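Polyphosphate kinase (Porphyromonas gingivalis, PDB 2O8R) probably catalyses the reversible transfer of the terminal phosphate of ATP onto a growing polyphosphate chain, acting as a magnesium-dependent kinase. Local coordinates at residues S6-D14 with K549-E560; I600-V611 with R639-E647. The protein carries 3 engineered substitutions. One frame throughout, in Å; residues are numbered along the deposited sequence. Where two conformers were deposited one is given.

Overall arrangement
Both contacts involve the second C-terminal domain, of the PLD clan, and its mixed sheet, but from different sides. In contact 2, helix 636-651 packs on strands 600-603 and 610-614 of one sheet. Helix 549-560, used in contact 1, packs on strand 538-543 of that sheet; Trp601, pointing away from 639-647, shares Leu541 with Leu555 and Trp618 with Val551 of helix 549-560, so the two helices lie on opposite faces. The centres of the two contacts are about 23 Å apart, and their nearest atoms about 7 Å, without touching. Contact 2 is largely buried and aliphatic, with charges at one end. Contact 1, partly buried, is aromatic and brings in a distant partner, the N-terminal arm ahead of helix 13-29.

Contact 1. Residues S6-D14 with K549-E560; sequences SAYPFFRRD and KNVITQLYRASE. With SO4 (sulfate ion), chain C.
Tyr8 and Phe10 lie on an irregular arm that runs along helix 549-560 in the reverse sense, with CA atoms 7.3 Å apart for Tyr8 and Thr553 and 8.1 Å apart for Phe10 and Lys549. The rings of Tyr8 and Tyr556 are nearly parallel (2° between planes) but slid apart, centroids at 5.2 Å, so they hardly overlap; CE1 and CD1 of Tyr8 lie against CB and the near rim of Tyr556. At its far end Tyr8 OH donates to Glu560 OE1 (2.5 Å) on the syn side, tilted somewhat out of the carboxylate plane. Tyr556 in turn directs its edge at the face of Phe10 in an offset T-shaped pair with planes at 65°. Its hydroxyl gives only a weak bond to Pro9 O and accepts a hydrogen bond from Val576 N, its stronger partner, outside the two segments. Phe10 CE1 meets Ile552 CG2 at 3.6 Å, while CG of Lys549 lies over one ring face. Thr553 works with both branches: at chi1 -50° its OG1 turns back to Lys549 O (2.6 Å) and sits at the rim of Phe10, leaving CG2 3.7 Å from CE2 of Tyr8. Beyond the arm, Arg13 N donates to sulfate O2 (2.9 Å) just after the N-cap residue Arg12; the ion, probably from the crystallisation liquor, sits where a helix start would favour an anion. Tyr8, Phe10 and Tyr556 thus form an aromatic cluster joining the N-terminal arm to the crossover helix of a beta-alpha-beta unit, between parallel strands 538-543 and 564-569 of the PLD-like domain.

Contact 2. Residues I600-V611 with R639-E647; sequences IWCFHNGGKEEV and RREIIDILE
Ile600 and Val611, from two neighbouring strands, meet segment 639-647 of helix 636-651 through aliphatic side chains that make up most of the interface. Strand 600-603 passes the helix at 10.1 Å between axes, with a crossing angle of -103°, so that the helix runs nearly square to it. CG2 of Ile600 touches CG2 of Ile642 at 3.7 Å and also approaches Leu646 CD1. That same methyl of Leu646 reaches Cys602 SG, 3.7 Å away. Val611 divides its branches: with CG1 anti to the backbone N (chi1 179°), CG1 meets Ile642 CG2 at 3.8 Å, the two side chains running in opposite directions, whereas CG2 faces Ile643 CD1 and lies 3.7 Å from Arg639 CG. Ile642 CG2 therefore has a contact from each strand.

The two strands form a beta hairpin: Phe603 and Glu610 are a hydrogen-bonded antiparallel pair, N to O both ways. The hairpin belongs to the mixed sheet of the second C-terminal domain, and helix 636-651 packs on one face of it in an alpha/beta layer typical of the PLD-like fold. Trp601 points to the other face, where its ring meets that of Trp618.

Polar contacts gather at the turn end. Glu609 is modelled in two conformers, so its polar bonds are less certain: in one of them OE1 lies 3.5 Å from Arg640 NH2, a salt bridge that comes in at the guanidinium edge, with the two planes 51° apart, and His604 ND1 donates almost straight to Glu609 OE2 (3.0 Å), in its own ring plane but from above the carboxylate. NH1 of Arg640 faces Asp644 OD1 in a long salt bridge, extending the network along the helix. Arg639 lays its aliphatic stem across Val611, while its NH1 donates to Val633 O, just after strand 629-632, which pairs with strand 610-614.

Contact 1. Residues S6-D14 with K549-E560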
# COMPACT_ATOMS: atom_id res chain seq x y z
N SER A 6 0.84 44.97 22.88
CA SER A 6 0.47 45.59 24.19
C SER A 6 -0.07 44.58 25.21
O SER A 6 0.34 43.41 25.23
CB SER A 6 -0.52 46.74 23.99
OG SER A 6 -0.78 47.42 25.20
N ALA A 7 -1.01 45.04 26.04
CA ALA A 7 -1.52 44.28 27.19
C ALA A 7 -2.55 43.22 26.80
O ALA A 7 -3.52 42.98 27.54
CB ALA A 7 -2.12 45.25 28.24
N TYR A 8 -2.32 42.56 25.66
CA TYR A 8 -3.32 41.66 25.07
C TYR A 8 -3.27 40.22 25.55
O TYR A 8 -2.20 39.62 25.65
CB TYR A 8 -3.23 41.71 23.55
CG TYR A 8 -3.74 43.00 22.98
CD1 TYR A 8 -5.11 43.26 22.92
CD2 TYR A 8 -2.86 43.95 22.47
CE1 TYR A 8 -5.58 44.45 22.38
CE2 TYR A 8 -3.33 45.14 21.92
CZ TYR A 8 -4.69 45.39 21.88
OH TYR A 8 -5.16 46.57 21.34
N PRO A 9 -4.44 39.63 25.81
CA PRO A 9 -4.55 38.23 26.21
C PRO A 9 -4.39 37.26 25.03
O PRO A 9 -4.77 37.59 23.90
CB PRO A 9 -5.97 38.16 26.76
CG PRO A 9 -6.73 39.14 25.93
CD PRO A 9 -5.76 40.27 25.66
N PHE A 10 -3.80 36.09 25.31
CA PHE A 10 -3.65 35.01 24.32
C PHE A 10 -3.75 33.65 24.98
O PHE A 10 -3.08 33.41 25.99
CB PHE A 10 -2.29 35.08 23.62
CG PHE A 10 -2.04 36.34 22.85
CD1 PHE A 10 -2.51 36.48 21.55
CD2 PHE A 10 -1.32 37.37 23.41
CE1 PHE A 10 -2.26 37.64 20.83
CE2 PHE A 10 -1.07 38.54 22.70
CZ PHE A 10 -1.54 38.66 21.40
N PHE A 11 -4.55 32.75 24.42
CA PHE A 11 -4.54 31.36 24.87
C PHE A 11 -3.21 30.77 24.51
O PHE A 11 -2.62 31.16 23.50
CB PHE A 11 -5.59 30.55 24.14
CG PHE A 11 -6.99 30.87 24.53
CD1 PHE A 11 -7.37 30.90 25.86
CD2 PHE A 11 -7.95 31.10 23.54
CE1 PHE A 11 -8.68 31.19 26.21
CE2 PHE A 11 -9.26 31.37 23.88
CZ PHE A 11 -9.64 31.43 25.22
N ARG A 12 -2.73 29.83 25.32
CA ARG A 12 -1.60 29.00 24.93
C ARG A 12 -2.07 28.07 23.80
O ARG A 12 -3.21 27.62 23.80
CB ARG A 12 -1.10 28.20 26.12
CG ARG A 12 -0.78 29.08 27.30
CD ARG A 12 -0.16 28.34 28.47
NE ARG A 12 -0.14 29.20 29.65
CZ ARG A 12 0.85 30.04 29.97
NH1 ARG A 12 1.93 30.14 29.20
NH2 ARG A 12 0.74 30.79 31.06
N ARG A 13 -1.21 27.81 22.83
CA ARG A 13 -1.65 27.08 21.64
C ARG A 13 -2.06 25.63 21.93
O ARG A 13 -3.08 25.17 21.43
CB ARG A 13 -0.64 27.19 20.49
CG ARG A 13 0.78 26.77 20.81
CD ARG A 13 1.61 26.71 19.55
NE ARG A 13 1.24 25.58 18.71
CZ ARG A 13 1.72 25.34 17.50
NH1 ARG A 13 2.61 26.15 16.95
NH2 ARG A 13 1.31 24.27 16.82
N ASP A 14 -1.30 24.95 22.78
CA ASP A 14 -1.56 23.56 23.16
C ASP A 14 -2.84 23.38 23.97
O ASP A 14 -3.57 22.42 23.76
CB ASP A 14 -0.37 22.99 23.92
CG ASP A 14 0.90 22.99 23.09
OD1 ASP A 14 0.86 22.43 21.98
OD2 ASP A 14 1.92 23.55 23.53
N LYS A 549 0.53 35.85 16.70
CA LYS A 549 0.39 36.98 17.63
C LYS A 549 0.13 38.32 16.95
O LYS A 549 -0.66 39.12 17.45
CB LYS A 549 1.62 37.12 18.53
CG LYS A 549 1.64 36.23 19.75
CD LYS A 549 2.85 36.55 20.60
CE LYS A 549 3.22 35.43 21.57
NZ LYS A 549 3.89 34.27 20.91
N ASN A 550 0.78 38.57 15.82
CA ASN A 550 0.63 39.85 15.16
C ASN A 550 -0.75 40.06 14.57
O ASN A 550 -1.41 41.04 14.89
CB ASN A 550 1.72 40.10 14.13
CG ASN A 550 3.02 40.54 14.77
OD1 ASN A 550 3.32 40.16 15.91
ND2 ASN A 550 3.78 41.34 14.05
N VAL A 551 -1.19 39.12 13.75
CA VAL A 551 -2.51 39.24 13.13
C VAL A 551 -3.60 39.24 14.20
O VAL A 551 -4.59 39.95 14.08
CB VAL A 551 -2.78 38.13 12.10
CG1 VAL A 551 -3.90 38.55 11.21
CG2 VAL A 551 -1.59 37.90 11.25
N ILE A 552 -3.40 38.45 15.25
CA ILE A 552 -4.37 38.41 16.33
C ILE A 552 -4.47 39.80 16.97
O ILE A 552 -5.57 40.30 17.23
CB ILE A 552 -4.06 37.31 17.36
CG1 ILE A 552 -4.21 35.94 16.69
CG2 ILE A 552 -5.01 37.39 18.53
CD1 ILE A 552 -4.00 34.76 17.62
N THR A 553 -3.32 40.45 17.15
CA THR A 553 -3.30 41.78 17.75
C THR A 553 -4.04 42.81 16.89
O THR A 553 -4.79 43.64 17.40
CB THR A 553 -1.85 42.25 18.05
OG1 THR A 553 -1.15 41.24 18.78
CG2 THR A 553 -1.88 43.50 18.89
N GLN A 554 -3.85 42.72 15.57
CA GLN A 554 -4.59 43.54 14.62
C GLN A 554 -6.10 43.31 14.75
O GLN A 554 -6.89 44.26 14.69
CB GLN A 554 -4.13 43.25 13.19
CG GLN A 554 -2.61 43.24 13.07
CD GLN A 554 -2.11 43.09 11.65
OE1 GLN A 554 -2.86 43.23 10.69
NE2 GLN A 554 -0.81 42.83 11.51
N LEU A 555 -6.49 42.06 14.96
CA LEU A 555 -7.89 41.71 15.08
C LEU A 555 -8.47 42.34 16.33
O LEU A 555 -9.56 42.93 16.28
CB LEU A 555 -8.08 40.20 15.09
CG LEU A 555 -7.69 39.47 13.81
CD1 LEU A 555 -7.70 37.96 14.04
CD2 LEU A 555 -8.60 39.85 12.64
N TYR A 556 -7.73 42.22 17.43
CA TYR A 556 -8.09 42.86 18.70
C TYR A 556 -8.26 44.37 18.53
O TYR A 556 -9.22 44.96 19.05
CB TYR A 556 -7.01 42.61 19.74
CG TYR A 556 -7.02 41.25 20.38
CD1 TYR A 556 -8.21 40.65 20.79
CD2 TYR A 556 -5.82 40.57 20.63
CE1 TYR A 556 -8.20 39.40 21.41
CE2 TYR A 556 -5.81 39.33 21.26
CZ TYR A 556 -7.00 38.76 21.63
OH TYR A 556 -6.98 37.53 22.24
N ARG A 557 -7.32 44.98 17.82
CA ARG A 557 -7.42 46.41 17.53
C ARG A 557 -8.62 46.73 16.64
O ARG A 557 -9.25 47.78 16.80
CB ARG A 557 -6.14 46.94 16.89
CG ARG A 557 -4.94 47.02 17.83
CD ARG A 557 -3.68 47.40 17.05
NE ARG A 557 -4.02 48.22 15.89
CZ ARG A 557 -3.72 47.93 14.62
NH1 ARG A 557 -3.04 46.83 14.31
NH2 ARG A 557 -4.11 48.76 13.66
N ALA A 558 -8.95 45.84 15.70
CA ALA A 558 -10.12 46.05 14.85
C ALA A 558 -11.38 45.99 15.71
O ALA A 558 -12.26 46.82 15.57
CB ALA A 558 -10.17 45.02 13.74
N SER A 559 -11.43 45.02 16.61
CA SER A 559 -12.55 44.89 17.54
C SER A 559 -12.71 46.17 18.37
O SER A 559 -13.77 46.80 18.36
CB SER A 559 -12.35 43.69 18.47
OG SER A 559 -13.44 43.53 19.36
N GLU A 560 -11.63 46.53 19.07
CA GLU A 560 -11.54 47.78 19.83
C GLU A 560 -12.04 48.98 19.03
O GLU A 560 -12.73 49.84 19.57
CB GLU A 560 -10.09 48.03 20.26
CG GLU A 560 -9.64 47.20 21.46
CD GLU A 560 -8.14 47.25 21.70
OE1 GLU A 560 -7.40 47.60 20.75
OE2 GLU A 560 -7.70 46.93 22.82
S SO4 C . 2.31 29.13 23.28
O1 SO4 C . 1.56 29.85 22.25
O2 SO4 C . 1.48 28.10 23.90
O3 SO4 C . 3.47 28.49 22.67
O4 SO4 C . 2.73 30.09 24.30

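Contact 2. Residues I600-V611 with R639-E647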
# COMPACT_ATOMS: atom_id res chain seq x y z
N ILE A 600 -10.99 30.80 4.10
CA ILE A 600 -11.70 31.82 3.33
C ILE A 600 -11.77 33.14 4.08
O ILE A 600 -12.01 33.15 5.29
CB ILE A 600 -13.13 31.35 2.99
CG1 ILE A 600 -13.10 30.20 1.98
CG2 ILE A 600 -13.98 32.51 2.47
CD1 ILE A 600 -14.47 29.60 1.62
N TRP A 601 -11.55 34.25 3.38
CA TRP A 601 -11.61 35.57 4.02
C TRP A 601 -12.60 36.48 3.31
O TRP A 601 -12.55 36.62 2.09
CB TRP A 601 -10.23 36.27 4.06
CG TRP A 601 -9.02 35.41 4.32
CD1 TRP A 601 -8.94 34.29 5.12
CD2 TRP A 601 -7.70 35.63 3.81
NE1 TRP A 601 -7.65 33.80 5.11
CE2 TRP A 601 -6.87 34.60 4.31
CE3 TRP A 601 -7.13 36.60 2.96
CZ2 TRP A 601 -5.52 34.50 4.00
CZ3 TRP A 601 -5.78 36.50 2.66
CH2 TRP A 601 -4.99 35.47 3.17
N CYS A 602 -13.49 37.10 4.09
CA CYS A 602 -14.45 38.07 3.58
C CYS A 602 -14.31 39.39 4.30
O CYS A 602 -14.51 39.47 5.51
CB CYS A 602 -15.87 37.57 3.77
SG CYS A 602 -16.10 35.99 3.04
N PHE A 603 -13.99 40.43 3.54
CA PHE A 603 -13.97 41.78 4.09
C PHE A 603 -15.12 42.59 3.52
O PHE A 603 -15.25 42.72 2.30
CB PHE A 603 -12.63 42.44 3.79
CG PHE A 603 -11.43 41.70 4.34
CD1 PHE A 603 -10.86 42.08 5.54
CD2 PHE A 603 -10.87 40.63 3.64
CE1 PHE A 603 -9.75 41.41 6.05
CE2 PHE A 603 -9.76 39.96 4.14
CZ PHE A 603 -9.21 40.35 5.35
N HIS A 604 -15.96 43.14 4.41
CA HIS A 604 -17.16 43.87 4.00
C HIS A 604 -16.91 45.07 3.09
O HIS A 604 -17.62 45.25 2.09
CB HIS A 604 -17.96 44.32 5.21
CG HIS A 604 -19.28 44.92 4.87
ND1 HIS A 604 -20.13 44.37 3.93
CD2 HIS A 604 -19.92 46.02 5.34
CE1 HIS A 604 -21.22 45.10 3.83
NE2 HIS A 604 -21.12 46.11 4.68
N ASN A 605 -15.89 45.87 3.44
CA ASN A 605 -15.53 47.08 2.69
C ASN A 605 -16.73 47.94 2.28
O ASN A 605 -16.98 48.18 1.09
CB ASN A 605 -14.68 46.71 1.48
CG ASN A 605 -14.14 47.93 0.77
OD1 ASN A 605 -13.85 48.95 1.39
ND2 ASN A 605 -14.00 47.83 -0.55
N GLY A 606 -17.50 48.38 3.27
CA GLY A 606 -18.71 49.17 3.04
C GLY A 606 -19.86 48.40 2.43
O GLY A 606 -21.02 48.59 2.80
N GLY A 607 -19.55 47.52 1.49
CA GLY A 607 -20.56 46.78 0.76
C GLY A 607 -20.03 46.38 -0.60
O GLY A 607 -20.71 45.70 -1.37
N LYS A 608 -18.81 46.83 -0.90
CA LYS A 608 -18.05 46.33 -2.04
C LYS A 608 -17.19 45.18 -1.52
O LYS A 608 -15.97 45.29 -1.44
CB LYS A 608 -17.16 47.44 -2.62
CG LYS A 608 -17.86 48.78 -2.87
CD LYS A 608 -16.85 49.91 -2.99
CE LYS A 608 -17.45 51.27 -2.62
NZ LYS A 608 -18.21 51.90 -3.73
N GLU A 609 -17.86 44.06 -1.20
CA GLU A 609 -17.24 42.95 -0.48
C GLU A 609 -16.11 42.28 -1.27
O GLU A 609 -16.19 42.18 -2.50
CB GLU A 609 -18.29 41.91 -0.08
CG GLU A 609 -19.70 42.49 0.11
CD GLU A 609 -20.41 41.97 1.35
OE1 GLU A 609 -21.64 41.76 1.29
OE2 GLU A 609 -19.75 41.80 2.40
N GLU A 610 -15.07 41.85 -0.57
CA GLU A 610 -13.96 41.13 -1.21
C GLU A 610 -13.78 39.79 -0.53
O GLU A 610 -13.71 39.70 0.70
CB GLU A 610 -12.67 41.94 -1.16
CG GLU A 610 -12.75 43.22 -1.98
CD GLU A 610 -11.47 44.04 -1.98
OE1 GLU A 610 -10.40 43.51 -1.62
OE2 GLU A 610 -11.54 45.23 -2.35
N VAL A 611 -13.74 38.73 -1.33
CA VAL A 611 -13.60 37.39 -0.78
C VAL A 611 -12.33 36.72 -1.26
O VAL A 611 -12.03 36.70 -2.46
CB VAL A 611 -14.81 36.52 -1.12
CG1 VAL A 611 -14.64 35.12 -0.56
CG2 VAL A 611 -16.08 37.17 -0.58
N ARG A 639 -18.56 35.08 -5.46
CA ARG A 639 -18.43 35.75 -4.15
C ARG A 639 -19.70 35.68 -3.30
O ARG A 639 -19.62 35.56 -2.07
CB ARG A 639 -18.07 37.22 -4.32
CG ARG A 639 -16.61 37.55 -4.23
CD ARG A 639 -16.38 39.03 -3.95
NE ARG A 639 -17.40 39.86 -4.58
CZ ARG A 639 -17.34 40.33 -5.82
NH1 ARG A 639 -16.28 40.09 -6.59
NH2 ARG A 639 -18.34 41.06 -6.29
N ARG A 640 -20.85 35.78 -3.95
CA ARG A 640 -22.14 35.76 -3.27
C ARG A 640 -22.40 34.38 -2.71
O ARG A 640 -22.91 34.24 -1.59
CB ARG A 640 -23.25 36.21 -4.24
CG ARG A 640 -24.71 36.02 -3.79
CD ARG A 640 -25.02 36.56 -2.38
NE ARG A 640 -24.31 37.81 -2.07
CZ ARG A 640 -24.06 38.24 -0.84
NH1 ARG A 640 -24.44 37.52 0.22
NH2 ARG A 640 -23.41 39.38 -0.66
N GLU A 641 -22.00 33.35 -3.46
CA GLU A 641 -22.23 31.97 -3.05
C GLU A 641 -21.43 31.64 -1.79
O GLU A 641 -21.97 31.05 -0.86
CB GLU A 641 -21.87 31.02 -4.19
CG GLU A 641 -22.21 29.56 -3.95
CD GLU A 641 -21.83 28.69 -5.14
OE1 GLU A 641 -20.66 28.76 -5.58
OE2 GLU A 641 -22.69 27.95 -5.64
N ILE A 642 -20.16 32.05 -1.76
CA ILE A 642 -19.27 31.76 -0.64
C ILE A 642 -19.83 32.35 0.65
O ILE A 642 -19.88 31.68 1.69
CB ILE A 642 -17.86 32.30 -0.90
CG1 ILE A 642 -17.16 31.42 -1.94
CG2 ILE A 642 -17.03 32.31 0.37
CD1 ILE A 642 -15.89 32.04 -2.48
N ILE A 643 -20.29 33.58 0.54
CA ILE A 643 -20.91 34.25 1.67
C ILE A 643 -22.19 33.54 2.08
O ILE A 643 -22.43 33.33 3.27
CB ILE A 643 -21.15 35.74 1.37
CG1 ILE A 643 -19.82 36.37 0.97
CG2 ILE A 643 -21.67 36.44 2.59
CD1 ILE A 643 -19.89 37.82 0.65
N ASP A 644 -22.99 33.13 1.10
CA ASP A 644 -24.20 32.37 1.40
C ASP A 644 -23.83 31.18 2.28
O ASP A 644 -24.39 30.99 3.36
CB ASP A 644 -24.86 31.87 0.12
CG ASP A 644 -25.68 32.93 -0.58
OD1 ASP A 644 -26.08 33.92 0.06
OD2 ASP A 644 -25.95 32.75 -1.78
N ILE A 645 -22.83 30.42 1.81
CA ILE A 645 -22.33 29.22 2.46
C ILE A 645 -21.82 29.52 3.87
O ILE A 645 -22.25 28.88 4.85
CB ILE A 645 -21.24 28.55 1.59
CG1 ILE A 645 -21.88 27.86 0.39
CG2 ILE A 645 -20.42 27.56 2.40
CD1 ILE A 645 -20.97 27.73 -0.79
N LEU A 646 -20.94 30.51 3.99
CA LEU A 646 -20.44 30.91 5.30
C LEU A 646 -21.56 31.35 6.23
O LEU A 646 -21.48 31.13 7.43
CB LEU A 646 -19.41 32.02 5.16
CG LEU A 646 -18.13 31.56 4.47
CD1 LEU A 646 -17.18 32.70 4.46
CD2 LEU A 646 -17.51 30.34 5.16
N GLU A 647 -22.61 31.96 5.68
CA GLU A 647 -23.77 32.36 6.47
C GLU A 647 -24.49 31.14 6.95
O GLU A 647 -24.86 31.06 8.12
CB GLU A 647 -24.71 33.27 5.68
CG GLU A 647 -24.27 34.72 5.65
CD GLU A 647 -25.12 35.56 4.73
OE1 GLU A 647 -26.29 35.18 4.50
OE2 GLU A 647 -24.61 36.60 4.25